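Local coordinates for protein carbohydrate kinase, pfkB family (Enterococcus faecalis, PDB 3KTN) that probably phosphorylates a sugar acid such as 2-keto-3-deoxygluconate, as a magnesium-binding carbohydrate kinase of the pfkB (ribokinase-like) family, at residues Val11-Thr16 with Asp85-Phe90; Gly37-Ala42 with Gly315-Thr320; Leu53-Pro58 with Ser111-Ser116; Ser89-Met94 with Thr104-His109; Met132-Gly137 with Cys165-Tyr170. All coordinates share one frame; numbering follows the deposited sequence.

Interaction 1. Residues Val11-Thr16 with Asp85-Phe90; sequences VMLRFT and DHIGSF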
# COMPACT_ATOMS: atom_id res chain seq x y z
N VAL A 11 26.25 5.91 6.66
CA VAL A 11 24.87 5.98 6.19
C VAL A 11 24.49 4.53 5.91
O VAL A 11 25.24 3.82 5.25
CB VAL A 11 24.71 6.75 4.87
CG1 VAL A 11 23.30 6.52 4.31
CG2 VAL A 11 24.95 8.23 5.08
N MSE A 12 23.35 4.10 6.42
CA MSE A 12 22.87 2.73 6.19
C MSE A 12 21.44 2.73 5.68
O MSE A 12 20.67 3.66 5.92
CB MSE A 12 22.90 1.91 7.49
CG MSE A 12 24.25 1.35 7.89
SE MSE A 12 24.03 -0.01 9.26
CE MSE A 12 23.98 -1.58 8.14
N LEU A 13 21.09 1.66 4.97
CA LEU A 13 19.74 1.47 4.46
C LEU A 13 19.01 0.64 5.51
O LEU A 13 19.53 -0.37 5.96
CB LEU A 13 19.75 0.66 3.17
CG LEU A 13 19.99 1.26 1.78
CD1 LEU A 13 20.96 2.40 1.85
CD2 LEU A 13 20.49 0.16 0.86
N ARG A 14 17.81 1.07 5.90
CA ARG A 14 17.01 0.30 6.84
C ARG A 14 15.76 -0.16 6.10
O ARG A 14 15.08 0.65 5.47
CB ARG A 14 16.59 1.11 8.06
CG ARG A 14 15.59 0.35 8.93
CD ARG A 14 15.12 1.15 10.14
NE ARG A 14 13.84 0.64 10.63
CZ ARG A 14 13.27 1.02 11.77
NH1 ARG A 14 13.87 1.90 12.56
NH2 ARG A 14 12.09 0.51 12.13
N PHE A 15 15.48 -1.45 6.16
CA PHE A 15 14.31 -2.01 5.50
C PHE A 15 13.34 -2.46 6.59
O PHE A 15 13.71 -3.23 7.47
CB PHE A 15 14.71 -3.21 4.63
CG PHE A 15 15.59 -2.84 3.48
CD1 PHE A 15 15.09 -2.12 2.40
CD2 PHE A 15 16.93 -3.23 3.47
CE1 PHE A 15 15.91 -1.79 1.32
CE2 PHE A 15 17.75 -2.90 2.39
CZ PHE A 15 17.24 -2.18 1.31
N THR A 16 12.11 -2.00 6.52
CA THR A 16 11.13 -2.36 7.54
C THR A 16 9.80 -2.74 6.94
O THR A 16 9.25 -2.00 6.10
CB THR A 16 10.87 -1.17 8.49
OG1 THR A 16 12.12 -0.62 8.92
CG2 THR A 16 10.05 -1.61 9.73
N ASP A 85 30.71 1.17 -4.12
CA ASP A 85 29.51 0.81 -4.86
C ASP A 85 28.39 0.34 -3.95
O ASP A 85 27.22 0.38 -4.31
CB ASP A 85 29.84 -0.33 -5.83
CG ASP A 85 30.98 0.00 -6.75
OD1 ASP A 85 30.78 0.83 -7.67
OD2 ASP A 85 32.08 -0.56 -6.55
N HIS A 86 28.77 -0.09 -2.75
CA HIS A 86 27.84 -0.65 -1.79
C HIS A 86 27.49 0.26 -0.61
O HIS A 86 28.25 1.14 -0.22
CB HIS A 86 28.46 -1.96 -1.29
CG HIS A 86 27.62 -2.72 -0.30
ND1 HIS A 86 26.53 -3.47 -0.68
CD2 HIS A 86 27.76 -2.89 1.03
CE1 HIS A 86 26.04 -4.08 0.38
NE2 HIS A 86 26.76 -3.75 1.43
N ILE A 87 26.30 0.04 -0.05
CA ILE A 87 25.87 0.78 1.13
C ILE A 87 25.46 -0.27 2.17
O ILE A 87 24.80 -1.26 1.82
CB ILE A 87 24.67 1.71 0.84
CG1 ILE A 87 25.07 2.77 -0.19
CG2 ILE A 87 24.22 2.40 2.12
CD1 ILE A 87 23.98 3.79 -0.49
N GLY A 88 25.86 -0.07 3.42
CA GLY A 88 25.51 -1.02 4.46
C GLY A 88 24.01 -1.00 4.68
O GLY A 88 23.35 -0.01 4.35
N SER A 89 23.45 -2.07 5.23
CA SER A 89 22.01 -2.11 5.45
C SER A 89 21.60 -3.11 6.51
O SER A 89 22.39 -3.96 6.93
CB SER A 89 21.28 -2.47 4.16
OG SER A 89 21.54 -3.83 3.81
N PHE A 90 20.35 -3.00 6.94
CA PHE A 90 19.79 -3.92 7.91
C PHE A 90 18.27 -3.96 7.79
O PHE A 90 17.64 -3.01 7.30
CB PHE A 90 20.22 -3.55 9.34
CG PHE A 90 19.62 -2.28 9.87
CD1 PHE A 90 18.44 -2.30 10.62
CD2 PHE A 90 20.28 -1.06 9.69
CE1 PHE A 90 17.93 -1.13 11.19
CE2 PHE A 90 19.77 0.11 10.26
CZ PHE A 90 18.60 0.07 11.01
O HOH W 1 27.23 2.02 4.46
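In the four-stranded lid sheet, strands 12-16 and 88-93 run parallel as neighbours, with Leu-13 paired to Ser-89 and Arg-14 to Phe-90. Leu-13 bonds through both backbone groups: its N donates to Gly-88 O at 2.9 Å, and its O receives Phe-90 N, also at 2.9 Å. Phe-15 N then reaches Phe-90 O at 2.9 Å. At the start of the pairing a water steps in, donating to Val-11 O and accepting from Gly-88 N.

On the face carrying Arg-14 and Phe-90, Arg-14 CB stands over the Phe-90 ring, 4.1 Å from its centroid, in a CH-pi contact, and Arg-14 CG lies 3.6 Å from Phe-90 CE1. Phe-90 CG sits between its own backbone N and carbonyl carbon (chi1 69°), and the ring leans toward the other strand. SE of the selenomethionine Met-12 comes within 3.9 Å of Phe-90 CD2, a Met-aromatic contact. On the opposite face, with Ser-89, Leu-13 CD1 presses tightly on Ile-87 CG2 at 3.3 Å.

Each nitrogen of the Arg-14 guanidinium has a partner: NE donates in plane to Thr-16 OG1 at 2.7 Å, while Asp-316 and the metal-site residue Asp-274 form salt bridges with NH1 and NH2. Phe-15 stacks on Phe-15 of a second subunit, as befits the small beta lid of ribokinase-like kinases, which commonly serves as dimer interface too.

Interaction 2. Residues Gly37-Ala42 with Gly315-Thr320; sequences GVNLLA and GDIPLT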
# COMPACT_ATOMS: atom_id res chain seq x y z
N GLY A 37 25.16 9.05 12.61
CA GLY A 37 25.41 10.41 12.15
C GLY A 37 24.20 11.05 11.48
O GLY A 37 23.98 12.25 11.59
N VAL A 38 23.42 10.24 10.76
CA VAL A 38 22.24 10.76 10.08
C VAL A 38 21.18 11.13 11.10
O VAL A 38 20.62 12.24 11.05
CB VAL A 38 21.66 9.71 9.09
CG1 VAL A 38 20.46 10.28 8.34
CG2 VAL A 38 22.75 9.29 8.11
N ASN A 39 20.91 10.23 12.04
CA ASN A 39 19.90 10.47 13.07
C ASN A 39 20.24 11.71 13.88
O ASN A 39 19.38 12.55 14.16
CB ASN A 39 19.78 9.27 14.03
CG ASN A 39 19.54 7.96 13.30
OD1 ASN A 39 19.11 7.95 12.14
ND2 ASN A 39 19.81 6.85 13.98
N LEU A 40 21.50 11.80 14.28
CA LEU A 40 21.97 12.92 15.08
C LEU A 40 21.81 14.25 14.34
O LEU A 40 21.13 15.16 14.83
CB LEU A 40 23.44 12.73 15.45
CG LEU A 40 24.03 13.85 16.32
CD1 LEU A 40 23.27 13.90 17.65
CD2 LEU A 40 25.52 13.60 16.57
N LEU A 41 22.44 14.36 13.18
CA LEU A 41 22.37 15.59 12.40
C LEU A 41 20.95 15.96 11.96
O LEU A 41 20.60 17.15 11.91
CB LEU A 41 23.29 15.49 11.18
CG LEU A 41 24.77 15.25 11.47
CD1 LEU A 41 25.56 15.36 10.17
CD2 LEU A 41 25.28 16.26 12.50
N ALA A 42 20.14 14.95 11.65
CA ALA A 42 18.77 15.19 11.22
C ALA A 42 17.99 15.88 12.33
O ALA A 42 17.29 16.86 12.08
CB ALA A 42 18.08 13.87 10.85
N GLY A 315 10.72 4.44 12.87
CA GLY A 315 12.00 4.66 12.20
C GLY A 315 13.06 5.27 13.10
O GLY A 315 12.75 5.79 14.17
N ASP A 316 14.31 5.21 12.64
CA ASP A 316 15.47 5.73 13.38
C ASP A 316 15.59 7.24 13.54
O ASP A 316 16.10 7.73 14.55
CB ASP A 316 16.78 5.27 12.72
CG ASP A 316 16.91 3.78 12.61
OD1 ASP A 316 17.97 3.26 12.99
OD2 ASP A 316 15.96 3.12 12.14
N ILE A 317 15.17 7.97 12.51
CA ILE A 317 15.29 9.42 12.52
C ILE A 317 14.38 10.14 13.51
O ILE A 317 13.16 10.04 13.42
CB ILE A 317 15.02 10.02 11.12
CG1 ILE A 317 15.75 9.23 10.04
CG2 ILE A 317 15.47 11.48 11.10
CD1 ILE A 317 17.25 9.35 10.09
N PRO A 318 14.98 10.87 14.47
CA PRO A 318 14.21 11.62 15.47
C PRO A 318 13.81 12.94 14.82
O PRO A 318 14.61 13.87 14.73
CB PRO A 318 15.22 11.85 16.60
CG PRO A 318 16.34 10.86 16.32
CD PRO A 318 16.41 10.85 14.82
N LEU A 319 12.57 13.00 14.34
CA LEU A 319 12.05 14.18 13.66
C LEU A 319 11.24 15.05 14.64
O LEU A 319 10.01 15.12 14.55
CB LEU A 319 11.16 13.75 12.49
CG LEU A 319 11.86 12.92 11.40
CD1 LEU A 319 10.82 12.22 10.54
CD2 LEU A 319 12.74 13.81 10.54
N THR A 320 11.95 15.69 15.56
CA THR A 320 11.33 16.55 16.56
C THR A 320 11.83 17.99 16.46
O THR A 320 12.89 18.24 15.89
CB THR A 320 11.60 16.03 18.00
OG1 THR A 320 13.01 15.91 18.21
CG2 THR A 320 10.94 14.68 18.21
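Val-38 begins the contact from helix 36-46, touching Ile-317 of the non-helical segment 315-320: its CG1, anti to the backbone N (chi1 -178°), comes within 3.8 Å of Ile-317 CD1. Asn-39, next along, carries most of the meeting. Its OD1 lies only 3.1 Å from Ile-317 CD1, a close approach of a polar atom to a methyl, and the two side chains cross at about a right angle. The other branch, ND2, passes 3.6 Å from Asp-316 CB, with the amide and carboxylate planes turned 47° apart. ND2 finds its polar partner on another helix, in a hydrogen bond to Asp-280 OD2. The backbone of Asn-39 takes part as well: Pro-318 CD packs 3.5 Å from Asn-39 O and 3.8 Å from Asn-39 CB. One helical turn on from Val-38, Ala-42 points its CB at Ile-317 CG2, 3.5 Å away. Ile-317 is therefore gripped from both ends, CD1 by Val-38 and Asn-39, CG2 by Ala-42.

Asp-316 turns its charge elsewhere, into a salt bridge with Arg-14 of the lid, and Gly-315 N bonds to Asp-274 OD2, so the segment borders the magnesium site. The glycine-rich start of this helix with its asparagine resembles a signature region of pfkB kinases. Around it, Leu-40 packs on Ala-284 and Leu-287 of helix 278-291, Pro-318 rests on Ala-281 of that helix, Leu-41 faces strand 50-57, and Val-34 of strand 28-34 touches Asn-39, Asp-316 and Ile-317.

Interaction 3. Residues Leu53-Pro58 with Ser111-Ser116; sequences LITKLP and SAFGIS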
# COMPACT_ATOMS: atom_id res chain seq x y z
N LEU A 53 27.12 16.21 7.03
CA LEU A 53 27.64 14.88 7.25
C LEU A 53 28.88 14.62 6.41
O LEU A 53 28.89 14.89 5.21
CB LEU A 53 26.58 13.83 6.91
CG LEU A 53 26.98 12.36 7.10
CD1 LEU A 53 27.26 12.10 8.57
CD2 LEU A 53 25.86 11.45 6.60
N ILE A 54 29.92 14.11 7.05
CA ILE A 54 31.16 13.79 6.36
C ILE A 54 31.17 12.27 6.20
O ILE A 54 31.25 11.55 7.19
CB ILE A 54 32.40 14.22 7.17
CG1 ILE A 54 32.31 15.72 7.48
CG2 ILE A 54 33.67 13.92 6.38
CD1 ILE A 54 33.41 16.22 8.42
N THR A 55 31.08 11.80 4.97
CA THR A 55 31.05 10.37 4.70
C THR A 55 31.17 10.17 3.20
O THR A 55 31.41 11.12 2.46
CB THR A 55 29.71 9.76 5.18
OG1 THR A 55 29.77 8.33 5.14
CG2 THR A 55 28.58 10.24 4.29
N LYS A 56 31.01 8.93 2.75
CA LYS A 56 31.05 8.61 1.33
C LYS A 56 29.82 7.81 0.94
O LYS A 56 29.28 7.05 1.76
CB LYS A 56 32.29 7.77 0.97
CG LYS A 56 33.64 8.41 1.27
CD LYS A 56 33.90 9.65 0.43
CE LYS A 56 35.30 10.21 0.72
NZ LYS A 56 35.49 11.58 0.17
N LEU A 57 29.38 7.98 -0.30
CA LEU A 57 28.25 7.23 -0.84
C LEU A 57 28.65 6.87 -2.26
O LEU A 57 29.31 7.65 -2.95
CB LEU A 57 26.97 8.07 -0.83
CG LEU A 57 26.28 8.19 0.54
CD1 LEU A 57 25.04 9.08 0.43
CD2 LEU A 57 25.90 6.81 1.03
N PRO A 58 28.25 5.68 -2.73
CA PRO A 58 28.60 5.27 -4.09
C PRO A 58 27.99 6.19 -5.14
O PRO A 58 26.92 6.77 -4.92
CB PRO A 58 28.04 3.85 -4.18
CG PRO A 58 26.82 3.94 -3.30
CD PRO A 58 27.35 4.68 -2.11
N SER A 111 31.17 -1.28 2.49
CA SER A 111 30.46 -0.08 2.04
C SER A 111 31.40 1.03 1.59
O SER A 111 32.60 0.98 1.83
CB SER A 111 29.57 0.46 3.17
OG SER A 111 30.36 0.94 4.25
N ALA A 112 30.82 2.03 0.93
CA ALA A 112 31.56 3.19 0.45
C ALA A 112 32.29 3.86 1.61
O ALA A 112 33.42 4.32 1.47
CB ALA A 112 30.61 4.17 -0.21
N PHE A 113 31.64 3.92 2.77
CA PHE A 113 32.25 4.54 3.94
C PHE A 113 33.33 3.63 4.52
O PHE A 113 34.39 4.11 4.92
CB PHE A 113 31.19 4.81 5.00
CG PHE A 113 31.74 5.37 6.28
CD1 PHE A 113 32.34 6.63 6.30
CD2 PHE A 113 31.62 4.67 7.48
CE1 PHE A 113 32.80 7.18 7.50
CE2 PHE A 113 32.09 5.22 8.68
CZ PHE A 113 32.67 6.47 8.69
N GLY A 114 33.06 2.33 4.54
CA GLY A 114 34.01 1.38 5.08
C GLY A 114 35.33 1.24 4.33
O GLY A 114 36.33 0.84 4.93
N ILE A 115 35.34 1.55 3.04
CA ILE A 115 36.56 1.44 2.25
C ILE A 115 37.27 2.77 2.03
O ILE A 115 38.27 2.83 1.31
CB ILE A 115 36.28 0.82 0.86
CG1 ILE A 115 35.51 1.80 -0.02
CG2 ILE A 115 35.50 -0.48 1.01
CD1 ILE A 115 35.45 1.39 -1.48
N SER A 116 36.76 3.83 2.63
CA SER A 116 37.38 5.14 2.48
C SER A 116 38.37 5.40 3.61
O SER A 116 38.18 4.94 4.74
CB SER A 116 36.31 6.23 2.45
OG SER A 116 35.61 6.27 3.68
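Thr-55 and Phe-113 meet at about a right angle, the hydroxyl OG1 lying 3.3 Å from Phe-113 CD1. With OG1 anti to the backbone N (chi1 -170°), the hydroxyl is held beside the ring, and it is hydrogen-bonded to Gly-9 O. Next in strand 50-57, Lys-56 uses its aliphatic stem: CB is 3.7 Å from Ala-112 O, and CG rests 3.6 Å from Ser-116 CB. The Lys-56 chain bends at chi2 (-65°), and its end leads away from segment 111-116. Ala-112 CB sits against the strand's end, 3.8 Å from Pro-58 CD and close to Leu-57 CA.

Behind these first contacts, segment 111-116 is braced by its own bonds. Ser-111 OG accepts from Gly-114 N at 3.1 Å, an ST motif, and Ser-111 O takes Ile-115 N at 3.0 Å. A type I turn runs from Phe-113 to Ser-116, across which Ser-116 OG donates to Phe-113 O at 2.8 Å. Farther out, Lys-56 NZ bonds to Asp-120 O and lies in a cation-pi contact with Tyr-121, whose hydroxyl also binds Ser-116 OG. The Phe-113 ring meets Phe-8 and rests on helix 138-142.

The loop thus leans on the end of a parallel strand of the central sheet through van der Waals contacts, while Thr-55 OG1 and Lys-56 NZ bond outside both segments. Its fit probably depends more on shape and internal bonds than on direct polar pairing.

Interaction 4. Residues Ser89-Met94 with Thr104-His109; sequences SFFAEM and TYQNRH. With SO4 (sulfate ion), chain B.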
# COMPACT_ATOMS: atom_id res chain seq x y z
N SER A 89 23.45 -2.07 5.23
CA SER A 89 22.01 -2.11 5.45
C SER A 89 21.60 -3.11 6.51
O SER A 89 22.39 -3.96 6.93
CB SER A 89 21.28 -2.47 4.16
OG SER A 89 21.54 -3.83 3.81
N PHE A 90 20.35 -3.00 6.94
CA PHE A 90 19.79 -3.92 7.91
C PHE A 90 18.27 -3.96 7.79
O PHE A 90 17.64 -3.01 7.30
CB PHE A 90 20.22 -3.55 9.34
CG PHE A 90 19.62 -2.28 9.87
CD1 PHE A 90 18.44 -2.30 10.62
CD2 PHE A 90 20.28 -1.06 9.69
CE1 PHE A 90 17.93 -1.13 11.19
CE2 PHE A 90 19.77 0.11 10.26
CZ PHE A 90 18.60 0.07 11.01
N PHE A 91 17.69 -5.07 8.22
CA PHE A 91 16.25 -5.25 8.20
C PHE A 91 15.79 -5.10 9.64
O PHE A 91 16.49 -5.51 10.57
CB PHE A 91 15.90 -6.64 7.68
CG PHE A 91 16.15 -6.81 6.22
CD1 PHE A 91 15.10 -6.68 5.30
CD2 PHE A 91 17.44 -7.03 5.74
CE1 PHE A 91 15.34 -6.78 3.93
CE2 PHE A 91 17.68 -7.12 4.37
CZ PHE A 91 16.62 -6.99 3.46
N ALA A 92 14.63 -4.48 9.83
CA ALA A 92 14.09 -4.31 11.16
C ALA A 92 12.63 -4.76 11.18
O ALA A 92 11.77 -4.13 10.58
CB ALA A 92 14.20 -2.85 11.59
N GLU A 93 12.38 -5.87 11.87
CA GLU A 93 11.02 -6.41 11.98
C GLU A 93 10.52 -5.94 13.34
O GLU A 93 11.01 -6.40 14.37
CB GLU A 93 11.06 -7.94 11.91
CG GLU A 93 11.46 -8.48 10.54
CD GLU A 93 11.78 -9.97 10.57
OE1 GLU A 93 12.95 -10.31 10.85
OE2 GLU A 93 10.86 -10.79 10.33
N MSE A 94 9.55 -5.03 13.34
CA MSE A 94 9.03 -4.46 14.58
C MSE A 94 8.30 -5.45 15.48
O MSE A 94 7.38 -6.15 15.06
CB MSE A 94 8.12 -3.27 14.26
CG MSE A 94 8.77 -2.23 13.36
SE MSE A 94 10.54 -1.66 14.00
CE MSE A 94 11.61 -2.95 13.18
N THR A 104 18.35 -7.49 11.58
CA THR A 104 19.25 -8.39 10.86
C THR A 104 20.14 -7.57 9.93
O THR A 104 19.65 -6.97 8.96
CB THR A 104 18.47 -9.41 10.03
OG1 THR A 104 17.52 -10.09 10.87
CG2 THR A 104 19.41 -10.43 9.41
N TYR A 105 21.44 -7.54 10.22
CA TYR A 105 22.40 -6.78 9.42
C TYR A 105 22.86 -7.50 8.17
O TYR A 105 22.92 -8.73 8.13
CB TYR A 105 23.65 -6.46 10.26
CG TYR A 105 23.42 -5.51 11.40
CD1 TYR A 105 23.38 -4.13 11.19
CD2 TYR A 105 23.23 -5.98 12.69
CE1 TYR A 105 23.15 -3.25 12.24
CE2 TYR A 105 23.00 -5.11 13.74
CZ TYR A 105 22.96 -3.75 13.52
OH TYR A 105 22.69 -2.91 14.57
N GLN A 106 23.20 -6.72 7.15
CA GLN A 106 23.72 -7.26 5.90
C GLN A 106 25.18 -6.77 5.89
O GLN A 106 25.63 -6.20 6.88
CB GLN A 106 22.96 -6.69 4.71
CG GLN A 106 21.63 -7.39 4.45
CD GLN A 106 21.76 -8.57 3.52
OE1 GLN A 106 22.15 -9.67 3.93
NE2 GLN A 106 21.44 -8.35 2.23
N ASN A 107 25.91 -6.99 4.80
CA ASN A 107 27.30 -6.56 4.74
C ASN A 107 27.44 -5.08 5.03
O ASN A 107 26.78 -4.23 4.42
CB ASN A 107 27.92 -6.84 3.37
CG ASN A 107 29.38 -6.41 3.30
OD1 ASN A 107 29.69 -5.22 3.32
ND2 ASN A 107 30.28 -7.38 3.24
N ARG A 108 28.32 -4.76 5.97
CA ARG A 108 28.53 -3.39 6.37
C ARG A 108 29.95 -2.87 6.08
O ARG A 108 30.12 -1.72 5.72
CB ARG A 108 28.23 -3.28 7.85
CG ARG A 108 27.82 -1.92 8.34
CD ARG A 108 27.22 -2.08 9.72
NE ARG A 108 27.02 -0.80 10.38
CZ ARG A 108 26.61 -0.69 11.64
NH1 ARG A 108 26.36 -1.78 12.36
NH2 ARG A 108 26.44 0.51 12.17
N HIS A 109 30.95 -3.74 6.21
CA HIS A 109 32.33 -3.30 6.00
C HIS A 109 32.76 -3.03 4.56
O HIS A 109 33.73 -2.31 4.35
CB HIS A 109 33.30 -4.29 6.67
CG HIS A 109 33.28 -5.67 6.09
ND1 HIS A 109 33.86 -5.98 4.88
CD2 HIS A 109 32.76 -6.82 6.57
CE1 HIS A 109 33.70 -7.27 4.64
NE2 HIS A 109 33.04 -7.81 5.65
S SO4 B . 24.92 -0.10 15.36
O1 SO4 B . 25.48 -0.95 16.42
O2 SO4 B . 23.96 0.86 15.94
O3 SO4 B . 26.00 0.65 14.69
O4 SO4 B . 24.25 -0.96 14.37
O HOH W 2 20.43 -5.55 1.87
O HOH W 3 15.30 -8.72 11.02
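Phe-91 and Thr-104 form the antiparallel hydrogen-bonded pair of the hairpin 88-93/101-105, each satisfying the other: Phe-91 N donates to Thr-104 O at 2.8 Å, and Thr-104 N to Phe-91 O at 2.9 Å. Phe-90 and Tyr-105 make the adjoining non-hydrogen-bonded pair, with Phe-90 CB 3.7 Å from Tyr-105 CD1 and the ring planes 49° apart. Beyond it, Gln-106 N closes on Ser-89 O at 2.9 Å.

Ser-89 OG lies against Gln-106 CB, and a water joins the two side chains, 2.8 Å from Ser-89 OG and accepting from Gln-106 NE2 at 3.0 Å. NE2 also donates to Ile-87 O of a second subunit. Gln-106 CG comes to the edge of the Phe-91 ring. Another water lies between Glu-93 OE1 and Thr-104 OG1, and Glu-93 OE1 also forms a salt bridge with Arg-61 of that same second subunit.

A sulfate is bound on the Tyr-105 side. Arg-108 NH2 gives it a straight bond to O3 at 2.6 Å, NH1 reaches O4 at 3.0 Å, and Tyr-105 OH adds a weak one to O4. Arg-171 NE also bonds to it, while Glu-10 holds Arg-108 NE. The ion is probably from the crystallisation liquor, but two arginines and a tyrosine around it are consistent with a pocket for an anionic group, such as the carboxylate of a sugar acid.

Interaction 5. Residues Met132-Gly137 with Cys165-Tyr170; sequences MVHICG and CFDFNY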
# COMPACT_ATOMS: atom_id res chain seq x y z
N MSE A 132 31.87 22.40 15.80
CA MSE A 132 31.82 21.15 16.53
C MSE A 132 31.75 19.98 15.56
O MSE A 132 31.15 20.08 14.49
CB MSE A 132 30.59 21.15 17.44
CG MSE A 132 30.44 19.93 18.33
SE MSE A 132 28.84 20.05 19.44
CE MSE A 132 29.51 21.21 20.83
N VAL A 133 32.38 18.87 15.92
CA VAL A 133 32.36 17.68 15.08
C VAL A 133 32.11 16.44 15.92
O VAL A 133 32.78 16.22 16.93
CB VAL A 133 33.69 17.52 14.30
CG1 VAL A 133 34.86 17.45 15.26
CG2 VAL A 133 33.64 16.26 13.44
N HIS A 134 31.13 15.64 15.50
CA HIS A 134 30.80 14.42 16.21
C HIS A 134 31.35 13.23 15.44
O HIS A 134 31.04 13.04 14.27
CB HIS A 134 29.29 14.28 16.37
CG HIS A 134 28.88 13.05 17.11
ND1 HIS A 134 28.92 11.79 16.54
CD2 HIS A 134 28.48 12.87 18.39
CE1 HIS A 134 28.57 10.89 17.44
NE2 HIS A 134 28.30 11.52 18.57
N ILE A 135 32.16 12.43 16.12
CA ILE A 135 32.76 11.25 15.52
C ILE A 135 31.98 10.04 16.00
O ILE A 135 31.99 9.72 17.19
CB ILE A 135 34.25 11.14 15.93
CG1 ILE A 135 35.01 12.37 15.41
CG2 ILE A 135 34.86 9.87 15.36
CD1 ILE A 135 36.49 12.40 15.75
N CYS A 136 31.28 9.39 15.07
CA CYS A 136 30.46 8.24 15.40
C CYS A 136 31.29 7.05 15.82
O CYS A 136 32.18 6.60 15.09
CB CYS A 136 29.58 7.87 14.21
SG CYS A 136 28.52 9.23 13.61
N GLY A 137 30.99 6.52 17.00
CA GLY A 137 31.71 5.38 17.52
C GLY A 137 31.87 4.24 16.53
O GLY A 137 32.84 3.49 16.61
N CYS A 165 32.78 15.58 19.78
CA CYS A 165 31.78 14.73 20.42
C CYS A 165 31.99 13.30 19.96
O CYS A 165 32.40 13.06 18.83
CB CYS A 165 30.38 15.20 20.04
SG CYS A 165 30.13 16.96 20.33
N PHE A 166 31.69 12.35 20.84
CA PHE A 166 31.89 10.94 20.53
C PHE A 166 30.87 10.07 21.25
O PHE A 166 30.51 10.34 22.40
CB PHE A 166 33.30 10.54 20.97
CG PHE A 166 33.60 9.09 20.80
CD1 PHE A 166 33.79 8.54 19.54
CD2 PHE A 166 33.73 8.26 21.91
CE1 PHE A 166 34.09 7.19 19.38
CE2 PHE A 166 34.03 6.91 21.77
CZ PHE A 166 34.21 6.38 20.51
N ASP A 167 30.41 9.03 20.57
CA ASP A 167 29.44 8.12 21.17
C ASP A 167 29.99 6.71 21.23
O ASP A 167 30.56 6.21 20.26
CB ASP A 167 28.13 8.12 20.36
CG ASP A 167 28.29 7.48 18.98
OD1 ASP A 167 27.75 6.38 18.77
OD2 ASP A 167 28.95 8.09 18.12
N PHE A 168 29.84 6.07 22.38
CA PHE A 168 30.27 4.70 22.56
C PHE A 168 29.26 3.88 21.75
O PHE A 168 28.05 4.07 21.90
CB PHE A 168 30.17 4.29 24.04
CG PHE A 168 31.34 4.71 24.88
CD1 PHE A 168 32.36 3.81 25.18
CD2 PHE A 168 31.42 6.00 25.40
CE1 PHE A 168 33.44 4.18 25.98
CE2 PHE A 168 32.50 6.38 26.21
CZ PHE A 168 33.51 5.47 26.50
N ASN A 169 29.74 2.99 20.90
CA ASN A 169 28.84 2.16 20.11
C ASN A 169 29.19 0.72 20.40
O ASN A 169 29.33 -0.10 19.50
CB ASN A 169 29.01 2.44 18.61
CG ASN A 169 27.83 1.94 17.80
OD1 ASN A 169 27.99 1.43 16.69
ND2 ASN A 169 26.63 2.10 18.34
N TYR A 170 29.34 0.41 21.69
CA TYR A 170 29.69 -0.93 22.14
C TYR A 170 28.46 -1.76 22.47
O TYR A 170 27.69 -1.42 23.36
CB TYR A 170 30.59 -0.85 23.37
CG TYR A 170 30.78 -2.17 24.09
CD1 TYR A 170 31.36 -3.26 23.44
CD2 TYR A 170 30.36 -2.34 25.41
CE1 TYR A 170 31.53 -4.49 24.10
CE2 TYR A 170 30.52 -3.55 26.07
CZ TYR A 170 31.11 -4.62 25.41
OH TYR A 170 31.27 -5.82 26.06
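Strands 132-135 and 163-167 lie side by side in the parallel core of the large sheet, with His-134 paired to Cys-165. Cys-165 bonds both ways to the first strand: its N donates to Val-133 O at 2.9 Å, and its O accepts Ile-135 N at 2.8 Å. On the same face as this pair, His-134 CD2 packs 3.4 Å from Cys-165 CB, while Cys-165 O lies over one face of the imidazole, offset toward its rim. SE of the selenomethionine Met-132 meets Cys-165 SG at 3.5 Å.

Helices 138-142 and 144-159 link the two strands, a beta-alpha-beta crossover of the Rossmann-like ribokinase fold. At the C-terminal ends of the strands the pairing passes to a side chain. Asp-167 has CG between its backbone N and carbonyl carbon (chi1 69°), and its OD2 accepts Gly-137 N at 2.8 Å, the donor standing well above the carboxylate plane. The same oxygen lies 2.9 Å from His-134 CE1, at the edge of the imidazole, with the two planes only 23° apart. On the other face of the sheet, Phe-166 CD1 touches Ile-135 O at 3.2 Å, and CE1 of that ring lies 3.5 Å from Gly-137 CA. Ile-135 packs on Ala-150 and Ala-154 of helix 144-159, and Asn-169, beyond the strand end, brings its side chain close to a bound sulfate.

Interactions 1 and 4 share strand 88-93, pairing it on one side in parallel and on the other antiparallel; both lie in the lid, buried against a second subunit. Interaction 5 is also strand pairing, but in the large sheet. Interactions 2 and 3 join a helix and a strand, respectively, to irregular segments by van der Waals contacts, without direct hydrogen bonds. The centres of 1, 3 and 4 lie about 17 to 18 Å from that of the chain, those of 2 and 5 within 9 Å; all are buried, and 3 is away from the metal site. Arg-14 ties 1 to 2, His-86 O probably bonds to Ala-112 N between 1 and 3, and Leu-40 packs on His-134 between 2 and 5. Bound sulfate lies near 1, 4 and 5.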